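Local coordinates for CdiI toxin (Salmonella enterica subsp. enterica serovar Rubislaw str. ATCC 10717, PDB 4ZQU), which neutralises its cognate CdiA toxin, acting as the immunity protein of a contact-dependent growth inhibition system, at residues E52-K55 with D56-H60; I72-H75 with P76-F80; A166-R169 with L170-R174. All blocks are in the same frame, centred on the assembly; numbering follows the deposited sequence.

Contact 1. Residues E52-K55 with D56-H60; sequences EMVK and DALSH
Val54 and Leu58, one helical turn apart, stand side by side on the buried face and point the same way, with Val54 CG1 4.1 Å from Leu58 CD1. The valine places CG1 opposite its backbone N (chi1 175°), beside the carbonyl carbon and so on the side of the following turn, where the leucine methyl meets it. Leu58 CG rests 3.2 Å from Val54 O, laying hydrocarbon against the same carbonyl that accepts Leu58 N at 3.0 Å. Next to it the methyl of Ala57, itself buried, packs 3.4 Å from Met53 O.

The other side is looser. The ends of Glu52 and Lys55 run off into the exposed surface, and what joins them to the later residues is backbone: Glu52 O takes Asp56 N at 2.9 Å, and Lys55 O takes the amide of Ser59. At the end of the helix the His60 ring swings back so that ND1 donates to Asp56 O at 2.7 Å, nearly straight (161°), with the oxygen in the ring plane. Ser59 OG also approaches that carbonyl, though too closely for its distance to be trusted.

The carboxylate of Asp56 turns away to His39 on strand 30-41. Met53 and Ala57 lie on Val21 of strand 19-26, Leu58 on Ile122 and Cys124 of strand 118-124, and Val54 against Ile164 and Leu168 of helix 161-172, so that helix 47-59 lies on the sheet with helix 161-172 beside it.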
loop_
_atom_site.group_PDB
_atom_site.type_symbol
_atom_site.label_atom_id
_atom_site.label_comp_id
_atom_site.label_asym_id
_atom_site.label_seq_id
_atom_site.Cartn_x
_atom_site.Cartn_y
_atom_site.Cartn_z
ATOM N N GLU B 52 5.727 -3.942 24.476
ATOM C CA GLU B 52 4.368 -4.159 24.951
ATOM C C GLU B 52 3.412 -3.221 24.226
ATOM O O GLU B 52 2.228 -3.521 24.075
ATOM C CB GLU B 52 4.279 -3.959 26.465
ATOM C CG GLU B 52 4.951 -5.059 27.271
ATOM C CD GLU B 52 4.682 -4.941 28.755
ATOM O OE1 GLU B 52 4.109 -3.914 29.178
ATOM O OE2 GLU B 52 5.039 -5.877 29.500
ATOM N N MET B 53 3.938 -2.084 23.778
ATOM C CA MET B 53 3.183 -1.159 22.937
ATOM C C MET B 53 2.860 -1.811 21.603
ATOM O O MET B 53 1.754 -1.681 21.084
ATOM C CB MET B 53 3.967 0.136 22.704
ATOM C CG MET B 53 3.973 1.098 23.879
ATOM S SD MET B 53 5.226 2.389 23.719
ATOM C CE MET B 53 4.970 2.943 22.033
ATOM N N VAL B 54 3.840 -2.511 21.047
ATOM C CA VAL B 54 3.655 -3.200 19.782
ATOM C C VAL B 54 2.685 -4.368 19.943
ATOM O O VAL B 54 1.813 -4.576 19.103
ATOM C CB VAL B 54 4.998 -3.707 19.214
ATOM C CG1 VAL B 54 4.774 -4.529 17.957
ATOM C CG2 VAL B 54 5.924 -2.535 18.922
ATOM N N LYS B 55 2.820 -5.116 21.033
ATOM C CA LYS B 55 1.975 -6.286 21.249
ATOM C C LYS B 55 0.524 -5.901 21.534
ATOM O O LYS B 55 -0.405 -6.551 21.051
ATOM C CB LYS B 55 2.527 -7.145 22.388
ATOM C CG LYS B 55 2.698 -8.605 21.995
ATOM C CD LYS B 55 3.146 -9.474 23.159
ATOM C CE LYS B 55 2.987 -10.956 22.823
ATOM N NZ LYS B 55 2.750 -11.190 21.366
ATOM N N ASP B 56 0.335 -4.842 22.316
ATOM C CA ASP B 56 -1.003 -4.362 22.645
ATOM C C ASP B 56 -1.718 -3.847 21.398
ATOM O O ASP B 56 -2.917 -4.064 21.223
ATOM C CB ASP B 56 -0.928 -3.266 23.707
ATOM C CG ASP B 56 -2.290 -2.725 24.083
ATOM O OD1 ASP B 56 -3.035 -3.424 24.800
ATOM O OD2 ASP B 56 -2.611 -1.593 23.666
ATOM N N ALA B 57 -0.971 -3.168 20.533
ATOM C CA ALA B 57 -1.502 -2.684 19.265
ATOM C C ALA B 57 -1.885 -3.846 18.357
ATOM O O ALA B 57 -2.910 -3.804 17.680
ATOM C CB ALA B 57 -0.490 -1.785 18.578
ATOM N N LEU B 58 -1.052 -4.882 18.351
ATOM C CA LEU B 58 -1.301 -6.076 17.548
ATOM C C LEU B 58 -2.549 -6.812 18.010
ATOM O O LEU B 58 -3.274 -7.393 17.201
ATOM C CB LEU B 58 -0.098 -7.023 17.599
ATOM C CG LEU B 58 1.113 -6.673 16.738
ATOM C CD1 LEU B 58 2.254 -7.630 17.009
ATOM C CD2 LEU B 58 0.733 -6.714 15.279
ATOM N N SER B 59 -2.794 -6.787 19.315
ATOM C CA SER B 59 -3.929 -7.492 19.888
ATOM C C SER B 59 -5.254 -6.873 19.446
ATOM O O SER B 59 -6.296 -7.525 19.491
ATOM C CB SER B 59 -3.834 -7.503 21.415
ATOM O OG SER B 59 -3.751 -6.187 21.931
ATOM N N HIS B 60 -5.204 -5.615 19.017
ATOM C CA HIS B 60 -6.402 -4.917 18.564
ATOM C C HIS B 60 -6.570 -4.985 17.054
ATOM O O HIS B 60 -7.500 -4.401 16.499
ATOM C CB HIS B 60 -6.369 -3.457 19.013
ATOM C CG HIS B 60 -6.574 -3.280 20.482
ATOM N ND1 HIS B 60 -5.593 -3.557 21.409
ATOM C CD2 HIS B 60 -7.657 -2.875 21.189
ATOM C CE1 HIS B 60 -6.058 -3.321 22.622
ATOM N NE2 HIS B 60 -7.306 -2.906 22.518
#

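Contact 2. Residues I72-H75 with P76-F80; sequences IWIH and PEVTF
His75 and Glu77 run alongside each other, their side chains pointing the same way from the first and third positions of a tight turn. The ring is aimed forward along the chain because CG lies opposite the backbone N (chi1 -154°), which brings ND1 to 3.1 Å from Glu77 N. That amide donates to ND1 at the ring edge, within the ring plane, so the bond fixes how the imidazole is rotated. Glu77 then stretches past the ring, its OE1 3.4 Å from His75 CE1, and the carboxylate plane is turned 54° from that of the imidazole. A water bridges the two ends, 3.0 Å from His75 NE2 and weakly bound to Glu77 OE1.

Pro76, the second residue of the turn, lies between them, and Trp73 comes at it obliquely, with CZ2 4.0 Å from Pro76 CD. On the inner side, Val78 CG1 packs 3.1 Å from His75 O, while Ile74 CD1 lies more loosely at 4.4 Å from the same methyl. Val78 N closes the turn onto His75 O with a weak bond of 3.3 Å.

Phe63 meets the His75 ring edge-to-face, and Ile72 touches Ala30 of the CdiA-CT toxin chain. The whole is a type I beta turn, His75 to Val78, with proline second and a first-position side chain accepting the third residue's N-H, much as in an Asx turn; it delivers the chain into strand 79-80, which pairs in parallel with strand 64-65.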
loop_
_atom_site.group_PDB
_atom_site.type_symbol
_atom_site.label_atom_id
_atom_site.label_comp_id
_atom_site.label_asym_id
_atom_site.label_seq_id
_atom_site.Cartn_x
_atom_site.Cartn_y
_atom_site.Cartn_z
ATOM N N ILE B 72 -15.249 -16.517 -4.872
ATOM C CA ILE B 72 -13.925 -17.040 -4.546
ATOM C C ILE B 72 -13.924 -17.787 -3.221
ATOM O O ILE B 72 -14.939 -17.850 -2.532
ATOM C CB ILE B 72 -12.879 -15.917 -4.434
ATOM C CG1 ILE B 72 -13.288 -14.950 -3.323
ATOM C CG2 ILE B 72 -12.700 -15.193 -5.762
ATOM C CD1 ILE B 72 -12.242 -13.947 -2.984
ATOM N N TRP B 73 -12.769 -18.339 -2.869
ATOM C CA TRP B 73 -12.547 -18.866 -1.529
ATOM C C TRP B 73 -12.189 -17.724 -0.594
ATOM O O TRP B 73 -11.383 -16.859 -0.940
ATOM C CB TRP B 73 -11.429 -19.912 -1.522
ATOM C CG TRP B 73 -11.137 -20.483 -0.156
ATOM C CD1 TRP B 73 -11.687 -21.605 0.397
ATOM C CD2 TRP B 73 -10.232 -19.955 0.826
ATOM N NE1 TRP B 73 -11.179 -21.810 1.658
ATOM C CE2 TRP B 73 -10.285 -20.812 1.946
ATOM C CE3 TRP B 73 -9.380 -18.846 0.868
ATOM C CZ2 TRP B 73 -9.522 -20.592 3.093
ATOM C CZ3 TRP B 73 -8.624 -18.630 2.008
ATOM C CH2 TRP B 73 -8.701 -19.499 3.104
ATOM N N ILE B 74 -12.789 -17.714 0.590
ATOM C CA ILE B 74 -12.405 -16.745 1.605
ATOM C C ILE B 74 -12.164 -17.450 2.932
ATOM O O ILE B 74 -12.793 -18.466 3.229
ATOM C CB ILE B 74 -13.469 -15.640 1.775
ATOM C CG1 ILE B 74 -14.851 -16.249 2.029
ATOM C CG2 ILE B 74 -13.496 -14.733 0.556
ATOM C CD1 ILE B 74 -15.302 -16.174 3.478
ATOM N N HIS B 75 -11.242 -16.909 3.719
ATOM C CA HIS B 75 -10.908 -17.473 5.019
ATOM C C HIS B 75 -12.129 -17.494 5.939
ATOM O O HIS B 75 -12.848 -16.500 6.047
ATOM C CB HIS B 75 -9.771 -16.680 5.662
ATOM C CG HIS B 75 -8.959 -17.474 6.638
ATOM N ND1 HIS B 75 -9.416 -17.787 7.900
ATOM C CD2 HIS B 75 -7.726 -18.013 6.534
ATOM C CE1 HIS B 75 -8.493 -18.489 8.532
ATOM N NE2 HIS B 75 -7.457 -18.642 7.731
ATOM N N PRO B 76 -12.377 -18.638 6.594
ATOM C CA PRO B 76 -13.530 -18.796 7.487
ATOM C C PRO B 76 -13.455 -17.944 8.755
ATOM O O PRO B 76 -14.453 -17.813 9.460
ATOM C CB PRO B 76 -13.494 -20.288 7.840
ATOM C CG PRO B 76 -12.097 -20.705 7.596
ATOM C CD PRO B 76 -11.630 -19.896 6.433
ATOM N N GLU B 77 -12.292 -17.373 9.038
ATOM C CA GLU B 77 -12.108 -16.600 10.261
ATOM C C GLU B 77 -12.281 -15.102 10.030
ATOM O O GLU B 77 -12.382 -14.327 10.984
ATOM C CB GLU B 77 -10.722 -16.860 10.848
ATOM C CG GLU B 77 -10.622 -18.098 11.716
ATOM C CD GLU B 77 -9.268 -18.210 12.382
ATOM O OE1 GLU B 77 -8.408 -18.963 11.873
ATOM O OE2 GLU B 77 -9.067 -17.543 13.420
ATOM N N VAL B 78 -12.309 -14.697 8.765
ATOM C CA VAL B 78 -12.258 -13.280 8.424
ATOM C C VAL B 78 -13.570 -12.573 8.775
ATOM O O VAL B 78 -14.651 -13.157 8.682
ATOM C CB VAL B 78 -11.919 -13.079 6.921
ATOM C CG1 VAL B 78 -13.118 -13.387 6.034
ATOM C CG2 VAL B 78 -11.421 -11.667 6.672
ATOM N N THR B 79 -13.462 -11.322 9.217
ATOM C CA THR B 79 -14.637 -10.504 9.493
ATOM C C THR B 79 -14.814 -9.487 8.368
ATOM O O THR B 79 -14.038 -9.476 7.411
ATOM C CB THR B 79 -14.536 -9.784 10.853
ATOM O OG1 THR B 79 -13.512 -8.784 10.802
ATOM C CG2 THR B 79 -14.214 -10.778 11.962
ATOM N N PHE B 80 -15.834 -8.641 8.473
ATOM C CA PHE B 80 -16.125 -7.692 7.403
ATOM C C PHE B 80 -16.399 -6.285 7.921
ATOM O O PHE B 80 -17.081 -6.100 8.929
ATOM C CB PHE B 80 -17.312 -8.184 6.572
ATOM C CG PHE B 80 -17.157 -9.593 6.079
ATOM C CD1 PHE B 80 -16.239 -9.897 5.086
ATOM C CD2 PHE B 80 -17.925 -10.617 6.612
ATOM C CE1 PHE B 80 -16.087 -11.196 4.634
ATOM C CE2 PHE B 80 -17.782 -11.918 6.162
ATOM C CZ PHE B 80 -16.862 -12.209 5.171
HETATM O O HOH W 1 -5.515 -19.258 9.954
#

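Contact 3. Residues A166-R169 with L170-R174; sequences AGLR and LALSR
Leu168 and Leu172 come together one turn apart, Leu168 CG 4.4 Å from Leu172 CD1, and the two leucines differ in how they leave the helix. Leu168 sets CG opposite its backbone N (chi1 -179°), leaning toward the following turn. Leu172 does the reverse: its CG is opposite the carbonyl carbon and beside its own N (chi1 -77°), folding back along the helix until CG is 3.4 Å from Leu168 O. That carbonyl accepts Leu172 N at 2.9 Å and, weakly, Ala171 N as well. The main bond of Ala171 N goes to Gly167 O at 3.1 Å.

Arg169 takes the backward-leaning conformation too, but its chain bends at chi2 and carries the guanidinium off toward Pro43 O, a weak bond, and a long, weak ion pair with Asp47. Ser173 holds OG between its backbone N and carbonyl carbon (chi1 62°), and from there the hydroxyl donates to Leu170 O at 2.8 Å, coming from above the carbonyl plane. Leu170 leans forward like Leu168, which puts its CG 3.6 Å above the guanidinium plane of Arg174, off toward the rim. The arginine is extended beyond CG, and NH1 bonds to Asp151 O.

Leu168 and Ala171 meanwhile sink against Cys120 and Ile131 of the sheet. The chemistry therefore divides in two: apolar groups secure the inner face, whereas toward the carboxyl end a serine hydroxyl occupies a carbonyl and Arg174 bonds to Asp151 O, while Arg169 reaches Pro43 and Asp47 only weakly.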
loop_
_atom_site.group_PDB
_atom_site.type_symbol
_atom_site.label_atom_id
_atom_site.label_comp_id
_atom_site.label_asym_id
_atom_site.label_seq_id
_atom_site.Cartn_x
_atom_site.Cartn_y
_atom_site.Cartn_z
ATOM N N ALA B 166 13.229 -4.549 21.034
ATOM C CA ALA B 166 14.615 -4.526 20.579
ATOM C C ALA B 166 14.710 -4.760 19.074
ATOM O O ALA B 166 15.498 -4.112 18.384
ATOM C CB ALA B 166 15.434 -5.566 21.326
ATOM N N GLY B 167 13.905 -5.692 18.573
ATOM C CA GLY B 167 13.874 -5.982 17.153
ATOM C C GLY B 167 13.362 -4.806 16.347
ATOM O O GLY B 167 13.798 -4.572 15.219
ATOM N N LEU B 168 12.433 -4.060 16.934
ATOM C CA LEU B 168 11.861 -2.893 16.278
ATOM C C LEU B 168 12.918 -1.818 16.060
ATOM O O LEU B 168 12.979 -1.204 14.996
ATOM C CB LEU B 168 10.696 -2.334 17.098
ATOM C CG LEU B 168 9.973 -1.111 16.533
ATOM C CD1 LEU B 168 9.575 -1.337 15.084
ATOM C CD2 LEU B 168 8.752 -0.795 17.375
ATOM N N ARG B 169 13.754 -1.601 17.069
ATOM C CA ARG B 169 14.817 -0.609 16.965
ATOM C C ARG B 169 15.864 -1.034 15.944
ATOM O O ARG B 169 16.474 -0.196 15.280
ATOM C CB ARG B 169 15.462 -0.373 18.328
ATOM C CG ARG B 169 14.489 0.180 19.349
ATOM C CD ARG B 169 15.030 1.440 19.986
ATOM N NE ARG B 169 14.065 2.050 20.894
ATOM C CZ ARG B 169 14.223 3.248 21.448
ATOM N NH1 ARG B 169 15.310 3.960 21.183
ATOM N NH2 ARG B 169 13.296 3.734 22.262
ATOM N N LEU B 170 16.060 -2.343 15.817
ATOM C CA LEU B 170 16.967 -2.883 14.818
ATOM C C LEU B 170 16.446 -2.581 13.419
ATOM O O LEU B 170 17.219 -2.300 12.506
ATOM C CB LEU B 170 17.145 -4.391 15.005
ATOM C CG LEU B 170 17.967 -5.115 13.937
ATOM C CD1 LEU B 170 19.359 -4.513 13.822
ATOM C CD2 LEU B 170 18.046 -6.601 14.242
ATOM N N ALA B 171 15.130 -2.633 13.259
ATOM C CA ALA B 171 14.514 -2.343 11.973
ATOM C C ALA B 171 14.519 -0.844 11.694
ATOM O O ALA B 171 14.645 -0.421 10.546
ATOM C CB ALA B 171 13.103 -2.887 11.927
ATOM N N LEU B 172 14.385 -0.048 12.753
ATOM C CA LEU B 172 14.403 1.406 12.627
ATOM C C LEU B 172 15.774 1.911 12.191
ATOM O O LEU B 172 15.885 2.953 11.546
ATOM C CB LEU B 172 13.999 2.066 13.948
ATOM C CG LEU B 172 12.507 2.071 14.291
ATOM C CD1 LEU B 172 12.280 2.515 15.729
ATOM C CD2 LEU B 172 11.740 2.968 13.329
ATOM N N SER B 173 16.817 1.166 12.543
ATOM C CA SER B 173 18.176 1.526 12.154
ATOM C C SER B 173 18.505 1.013 10.753
ATOM O O SER B 173 19.539 1.360 10.184
ATOM C CB SER B 173 19.187 0.980 13.165
ATOM O OG SER B 173 19.153 -0.435 13.208
ATOM N N ARG B 174 17.619 0.189 10.201
ATOM C CA ARG B 174 17.819 -0.368 8.868
ATOM C C ARG B 174 17.041 0.402 7.806
ATOM O O ARG B 174 17.092 0.063 6.623
ATOM C CB ARG B 174 17.417 -1.846 8.839
ATOM C CG ARG B 174 18.368 -2.763 9.592
ATOM C CD ARG B 174 17.920 -4.216 9.524
ATOM N NE ARG B 174 18.839 -5.100 10.236
ATOM C CZ ARG B 174 18.694 -6.419 10.326
ATOM N NH1 ARG B 174 17.663 -7.017 9.744
ATOM N NH2 ARG B 174 19.580 -7.143 10.998
#

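Contacts 1 and 3 belong to two helices, 47-59 and 161-172, that pack on the same antiparallel sheet and on each other: Val54 CG2 meets Leu168 CD2 at 3.7 Å, and strand 118-124 lies under both. Each is partly buried, with aliphatic side chains inward and polar ones outward, though a histidine returns to the backbone at the end of the first and a serine at the end of the second. Contact 2 is a surface turn, its centre about 33 Å from that of contact 3 across the chain's middle. There ring, carboxylate and water replace helical backbone bonding, and among the three it alone touches the toxin.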